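Local coordinates for UPF0336 protein Rv0637 (Mycobacterium tuberculosis, PDB 5ZY8) that probably acts as the HadC subunit of a (3R)-hydroxyacyl-[acyl-carrier-protein] dehydratase with a hotdog fold, at residues Pro15-Val20 with Lys102-Met107; Phe93-Leu98 with Asp131-Met136. All blocks are in the same frame, centred on the assembly; numbering follows the deposited sequence.

Interaction 1. Residues Pro15-Val20 with Lys102-Met107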
loop_
_atom_site.group_PDB
_atom_site.type_symbol
_atom_site.label_atom_id
_atom_site.label_comp_id
_atom_site.label_asym_id
_atom_site.label_seq_id
_atom_site.Cartn_x
_atom_site.Cartn_y
_atom_site.Cartn_z
ATOM N N PRO C 15 6.024 12.099 -16.572
ATOM C CA PRO C 15 7.340 12.723 -16.347
ATOM C C PRO C 15 8.189 12.049 -15.274
ATOM O O PRO C 15 9.293 12.530 -14.991
ATOM C CB PRO C 15 6.965 14.154 -15.933
ATOM C CG PRO C 15 5.614 14.014 -15.303
ATOM C CD PRO C 15 4.913 12.909 -16.037
ATOM N N ASP C 16 7.716 10.966 -14.668
ATOM C CA ASP C 16 8.431 10.262 -13.618
ATOM C C ASP C 16 8.554 8.792 -13.982
ATOM O O ASP C 16 7.766 8.259 -14.764
ATOM C CB ASP C 16 7.706 10.418 -12.275
ATOM C CG ASP C 16 8.578 10.083 -11.082
ATOM O OD1 ASP C 16 9.789 9.805 -11.256
ATOM O OD2 ASP C 16 8.018 10.096 -9.957
ATOM N N TYR C 17 9.559 8.141 -13.415
ATOM C CA TYR C 17 9.650 6.695 -13.508
ATOM C C TYR C 17 8.963 6.035 -12.307
ATOM O O TYR C 17 8.608 6.681 -11.318
ATOM C CB TYR C 17 11.105 6.254 -13.627
ATOM C CG TYR C 17 12.010 6.679 -12.499
ATOM C CD1 TYR C 17 12.090 5.933 -11.324
ATOM C CD2 TYR C 17 12.797 7.814 -12.609
ATOM C CE1 TYR C 17 12.928 6.304 -10.303
ATOM C CE2 TYR C 17 13.639 8.194 -11.590
ATOM C CZ TYR C 17 13.700 7.440 -10.437
ATOM O OH TYR C 17 14.538 7.818 -9.412
ATOM N N PHE C 18 8.776 4.724 -12.407
ATOM C CA PHE C 18 8.070 3.943 -11.399
ATOM C C PHE C 18 8.920 2.725 -11.070
ATOM O O PHE C 18 9.281 1.964 -11.974
ATOM C CB PHE C 18 6.684 3.541 -11.922
ATOM C CG PHE C 18 5.898 2.650 -11.004
ATOM C CD1 PHE C 18 6.097 1.270 -11.001
ATOM C CD2 PHE C 18 4.917 3.175 -10.178
ATOM C CE1 PHE C 18 5.355 0.442 -10.168
ATOM C CE2 PHE C 18 4.163 2.349 -9.343
ATOM C CZ PHE C 18 4.387 0.986 -9.336
ATOM N N ILE C 19 9.249 2.541 -9.794
ATOM C CA ILE C 19 9.988 1.362 -9.354
ATOM C C ILE C 19 8.988 0.328 -8.864
ATOM O O ILE C 19 8.166 0.611 -7.981
ATOM C CB ILE C 19 10.994 1.691 -8.242
ATOM C CG1 ILE C 19 12.039 2.701 -8.711
ATOM C CG2 ILE C 19 11.685 0.405 -7.804
ATOM C CD1 ILE C 19 13.054 2.116 -9.644
ATOM N N VAL C 20 9.058 -0.875 -9.422
ATOM C CA VAL C 20 8.199 -1.958 -8.964
ATOM C C VAL C 20 8.789 -2.468 -7.652
ATOM O O VAL C 20 9.816 -3.152 -7.647
ATOM C CB VAL C 20 8.095 -3.070 -10.012
ATOM C CG1 VAL C 20 7.179 -4.158 -9.514
ATOM C CG2 VAL C 20 7.584 -2.502 -11.325
ATOM N N LYS C 102 12.471 -0.806 -13.220
ATOM C CA LYS C 102 12.216 0.614 -13.424
ATOM C C LYS C 102 11.409 0.778 -14.709
ATOM O O LYS C 102 11.837 0.333 -15.777
ATOM C CB LYS C 102 13.539 1.379 -13.491
ATOM C CG LYS C 102 13.446 2.888 -13.394
ATOM C CD LYS C 102 14.780 3.516 -13.761
ATOM C CE LYS C 102 14.880 4.940 -13.254
ATOM N NZ LYS C 102 16.224 5.534 -13.459
ATOM N N LEU C 103 10.249 1.416 -14.608
ATOM C CA LEU C 103 9.305 1.483 -15.710
ATOM C C LEU C 103 8.995 2.928 -16.066
ATOM O O LEU C 103 8.833 3.774 -15.180
ATOM C CB LEU C 103 7.999 0.758 -15.346
ATOM C CG LEU C 103 8.102 -0.727 -15.009
ATOM C CD1 LEU C 103 6.720 -1.327 -14.848
ATOM C CD2 LEU C 103 8.881 -1.445 -16.088
ATOM N N TRP C 104 8.889 3.200 -17.365
ATOM C CA TRP C 104 8.464 4.498 -17.871
ATOM C C TRP C 104 7.117 4.331 -18.552
ATOM O O TRP C 104 6.943 3.446 -19.395
ATOM C CB TRP C 104 9.479 5.096 -18.852
ATOM C CG TRP C 104 10.814 5.369 -18.242
ATOM C CD1 TRP C 104 11.883 4.514 -18.180
ATOM C CD2 TRP C 104 11.232 6.581 -17.602
ATOM N NE1 TRP C 104 12.943 5.122 -17.537
ATOM C CE2 TRP C 104 12.569 6.390 -17.174
ATOM C CE3 TRP C 104 10.610 7.807 -17.350
ATOM C CZ2 TRP C 104 13.287 7.383 -16.505
ATOM C CZ3 TRP C 104 11.329 8.793 -16.695
ATOM C CH2 TRP C 104 12.651 8.575 -16.279
ATOM N N ALA C 105 6.182 5.199 -18.202
ATOM C CA ALA C 105 4.805 5.081 -18.636
ATOM C C ALA C 105 4.494 6.130 -19.692
ATOM O O ALA C 105 5.033 7.243 -19.683
ATOM C CB ALA C 105 3.848 5.217 -17.452
ATOM N N ARG C 106 3.626 5.738 -20.614
ATOM C CA ARG C 106 3.212 6.580 -21.724
ATOM C C ARG C 106 1.787 6.184 -22.064
ATOM O O ARG C 106 1.537 5.030 -22.419
ATOM C CB ARG C 106 4.145 6.411 -22.928
ATOM C CG ARG C 106 3.850 7.340 -24.090
ATOM C CD ARG C 106 4.569 6.879 -25.345
ATOM N NE ARG C 106 3.657 6.409 -26.384
ATOM C CZ ARG C 106 4.041 5.705 -27.448
ATOM N NH1 ARG C 106 3.148 5.317 -28.356
ATOM N NH2 ARG C 106 5.322 5.390 -27.603
ATOM N N MET C 107 0.858 7.112 -21.915
ATOM C CA MET C 107 -0.541 6.850 -22.210
ATOM C C MET C 107 -0.901 7.471 -23.553
ATOM O O MET C 107 -0.691 8.669 -23.760
ATOM C CB MET C 107 -1.425 7.422 -21.110
ATOM C CG MET C 107 -2.812 6.846 -21.051
ATOM S SD MET C 107 -3.808 7.985 -20.096
ATOM C CE MET C 107 -3.886 9.348 -21.257
#
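K102 crosses one face of the Y17 ring. Its CE stands above the ring centre, 3.4 Å from the Y17 centroid, a CH-pi contact, and K102 NZ, 4.2 Å from that centroid and 12° off the normal, makes a cation-pi pair. Y17 CG lies between the backbone N and the carbonyl carbon (chi1 58°), which brings it under K102 CE; D16 OD1 lies over the rim of the opposite face. Y17 CB sits over the W104 indole, 3.7 Å from the centroid of its six-membered ring. The edge of Y17 is turned toward the face of W104, an offset pair with planes at 66° and Y17 CD2 3.8 Å from W104 CH2.

The backbone pairing runs alongside: F18 and L103 are an antiparallel hydrogen-bonded pair, F18 N to L103 O and L103 N to F18 O both measuring 2.9 Å. Further out, W104 NE1 is hydrogen-bonded to D130, and D16 forms salt bridges with R22 and R26 of the second subunit. F18 packs on L63 of helix 61-74 across the other side of the sheet. Strand 11-19, outermost within this chain, thus joins strand 102-113 in the antiparallel sheet that packs on the central helix of a hotdog fold.

Interaction 2. Residues Phe93-Leu98 with Asp131-Met136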
loop_
_atom_site.group_PDB
_atom_site.type_symbol
_atom_site.label_atom_id
_atom_site.label_comp_id
_atom_site.label_asym_id
_atom_site.label_seq_id
_atom_site.Cartn_x
_atom_site.Cartn_y
_atom_site.Cartn_z
ATOM N N PHE C 93 1.717 -8.727 -21.756
ATOM C CA PHE C 93 3.028 -8.844 -21.131
ATOM C C PHE C 93 4.008 -9.267 -22.213
ATOM O O PHE C 93 4.034 -10.428 -22.626
ATOM C CB PHE C 93 2.986 -9.830 -19.970
ATOM C CG PHE C 93 1.940 -9.502 -18.959
ATOM C CD1 PHE C 93 2.199 -8.589 -17.946
ATOM C CD2 PHE C 93 0.687 -10.085 -19.027
ATOM C CE1 PHE C 93 1.224 -8.270 -17.005
ATOM C CE2 PHE C 93 -0.292 -9.769 -18.095
ATOM C CZ PHE C 93 -0.019 -8.859 -17.079
ATOM N N HIS C 94 4.807 -8.302 -22.673
ATOM C CA HIS C 94 5.883 -8.593 -23.610
ATOM C C HIS C 94 7.140 -9.058 -22.891
ATOM O O HIS C 94 7.935 -9.813 -23.461
ATOM C CB HIS C 94 6.173 -7.359 -24.464
ATOM C CG HIS C 94 4.983 -6.868 -25.229
ATOM N ND1 HIS C 94 4.509 -7.504 -26.356
ATOM C CD2 HIS C 94 4.144 -5.828 -25.003
ATOM C CE1 HIS C 94 3.446 -6.862 -26.807
ATOM N NE2 HIS C 94 3.203 -5.842 -26.004
ATOM N N LYS C 95 7.337 -8.620 -21.658
ATOM C CA LYS C 95 8.357 -9.164 -20.780
ATOM C C LYS C 95 7.726 -9.313 -19.410
ATOM O O LYS C 95 6.789 -8.580 -19.070
ATOM C CB LYS C 95 9.593 -8.256 -20.708
ATOM C CG LYS C 95 10.152 -7.914 -22.073
ATOM C CD LYS C 95 11.626 -7.558 -22.047
ATOM C CE LYS C 95 12.209 -7.674 -23.448
ATOM N NZ LYS C 95 11.932 -6.460 -24.254
ATOM N N PRO C 96 8.214 -10.241 -18.594
ATOM C CA PRO C 96 7.717 -10.324 -17.221
ATOM C C PRO C 96 8.187 -9.104 -16.449
ATOM O O PRO C 96 9.328 -8.650 -16.608
ATOM C CB PRO C 96 8.342 -11.617 -16.693
ATOM C CG PRO C 96 9.598 -11.763 -17.475
ATOM C CD PRO C 96 9.310 -11.195 -18.842
ATOM N N VAL C 97 7.302 -8.580 -15.608
ATOM C CA VAL C 97 7.596 -7.403 -14.798
ATOM C C VAL C 97 7.937 -7.872 -13.389
ATOM O O VAL C 97 7.118 -8.513 -12.714
ATOM C CB VAL C 97 6.436 -6.390 -14.814
ATOM C CG1 VAL C 97 5.110 -7.068 -14.562
ATOM C CG2 VAL C 97 6.680 -5.292 -13.801
ATOM N N LEU C 98 9.161 -7.580 -12.959
ATOM C CA LEU C 98 9.681 -8.087 -11.701
ATOM C C LEU C 98 9.912 -6.973 -10.690
ATOM O O LEU C 98 9.995 -5.782 -11.027
ATOM C CB LEU C 98 11.008 -8.824 -11.895
ATOM C CG LEU C 98 11.194 -9.762 -13.074
ATOM C CD1 LEU C 98 12.620 -10.293 -13.044
ATOM C CD2 LEU C 98 10.173 -10.892 -13.027
ATOM N N ASP C 131 16.080 0.511 -20.710
ATOM C CA ASP C 131 16.696 0.351 -22.018
ATOM C C ASP C 131 15.779 0.747 -23.167
ATOM O O ASP C 131 16.204 0.677 -24.326
ATOM C CB ASP C 131 17.156 -1.093 -22.225
ATOM C CG ASP C 131 18.183 -1.527 -21.207
ATOM O OD1 ASP C 131 18.847 -0.650 -20.615
ATOM O OD2 ASP C 131 18.349 -2.750 -21.019
ATOM N N GLY C 132 14.547 1.169 -22.890
ATOM C CA GLY C 132 13.646 1.541 -23.959
ATOM C C GLY C 132 12.930 0.389 -24.630
ATOM O O GLY C 132 12.260 0.607 -25.648
ATOM N N GLU C 133 13.078 -0.834 -24.127
ATOM C CA GLU C 133 12.314 -1.948 -24.665
ATOM C C GLU C 133 10.935 -1.997 -24.019
ATOM O O GLU C 133 10.732 -1.538 -22.890
ATOM C CB GLU C 133 13.037 -3.279 -24.462
ATOM C CG GLU C 133 13.454 -3.556 -23.043
ATOM C CD GLU C 133 14.436 -4.713 -22.919
ATOM O OE1 GLU C 133 14.569 -5.496 -23.885
ATOM O OE2 GLU C 133 15.064 -4.851 -21.844
ATOM N N LEU C 134 9.983 -2.567 -24.750
ATOM C CA LEU C 134 8.591 -2.591 -24.326
ATOM C C LEU C 134 8.335 -3.799 -23.436
ATOM O O LEU C 134 8.586 -4.942 -23.836
ATOM C CB LEU C 134 7.666 -2.583 -25.542
ATOM C CG LEU C 134 6.210 -2.615 -25.123
ATOM C CD1 LEU C 134 5.925 -1.226 -24.722
ATOM C CD2 LEU C 134 5.312 -2.975 -26.284
ATOM N N VAL C 135 7.857 -3.541 -22.217
ATOM C CA VAL C 135 7.629 -4.628 -21.276
ATOM C C VAL C 135 6.141 -4.928 -21.155
ATOM O O VAL C 135 5.757 -6.079 -20.914
ATOM C CB VAL C 135 8.258 -4.339 -19.900
ATOM C CG1 VAL C 135 9.647 -3.739 -20.057
ATOM C CG2 VAL C 135 7.376 -3.436 -19.056
ATOM N N MET C 136 5.289 -3.917 -21.338
ATOM C CA MET C 136 3.862 -4.142 -21.138
ATOM C C MET C 136 3.039 -3.056 -21.810
ATOM O O MET C 136 3.452 -1.891 -21.869
ATOM C CB MET C 136 3.533 -4.129 -19.643
ATOM C CG MET C 136 2.049 -4.067 -19.316
ATOM S SD MET C 136 1.762 -4.133 -17.552
ATOM C CE MET C 136 2.949 -5.384 -17.059
#
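H94 and K95 both give their backbone N-H to the carbonyl of V135, which therefore accepts two bonds from the same face of its plane. K95 N reaches V135 O at 3.1 Å and nearly straight, with an N-H...O angle of 167°; the bond from H94 N, at 3.0 Å from V135 O, is more bent, and its donor stands above the carbonyl plane. One residue earlier, F93 forms an antiparallel non-hydrogen-bonded pair with M136.

The charged contact is made by the side chain of the same K95. K95 NZ makes a salt bridge with E133 OE1 at 2.8 Å, meeting that oxygen from above the carboxylate plane, as the two side chains cross at about a right angle. A bend at the last torsion of the lysine (chi4 82°) turns NZ to the glutamate. E133 OE2 is hydrogen-bonded to N129, a second partner, which probably helps hold the carboxylate in place.

Among the apolar contacts, F93 and M136 lie side by side, pointing the same way. M136 SD is 5.1 Å from the F93 ring centroid and well off its normal, an oblique Met-aromatic contact. The methionine bends at chi3 (-41°), which places CE beside F93 CE1 and also 3.7 Å from V97 CG1. L134 CD2 meets the H94 ring obliquely, nearest H94 CD2, while H94 NE2 is hydrogen-bonded to E137.

On the opposite side of strand 134-143, V135 and M136 both face C127, a classic beta bulge. The arrangement ends strand 85-93, outermost within this chain, beside the bulged start of strand 134-143, within the antiparallel sheet of a hotdog fold, where F93 also makes backbone hydrogen bonds to the chain of another protein.

Overall arrangement
From the N terminus the segments run 15-20, 93-98, 102-107 and 131-136, so the two contacts cross instead of nesting. Interaction 1 closes a long excursion that holds helices 22-31, 42-47 and 61-74 and strand 85-93. Interaction 2 closes a shorter one made of strands 102-113 and 120-129. The first ties strand 11-19 to its neighbour, and the second ties the end of 85-93 to strand 134-143; 11-19 and 85-93 are the outermost strands within this chain. They also touch directly: V20 CG2 lies 3.8 Å from V97 CG2, and L103 CD1, 4.1 Å from V97 CG2, joins the loop after strand 85-93 to the sheet.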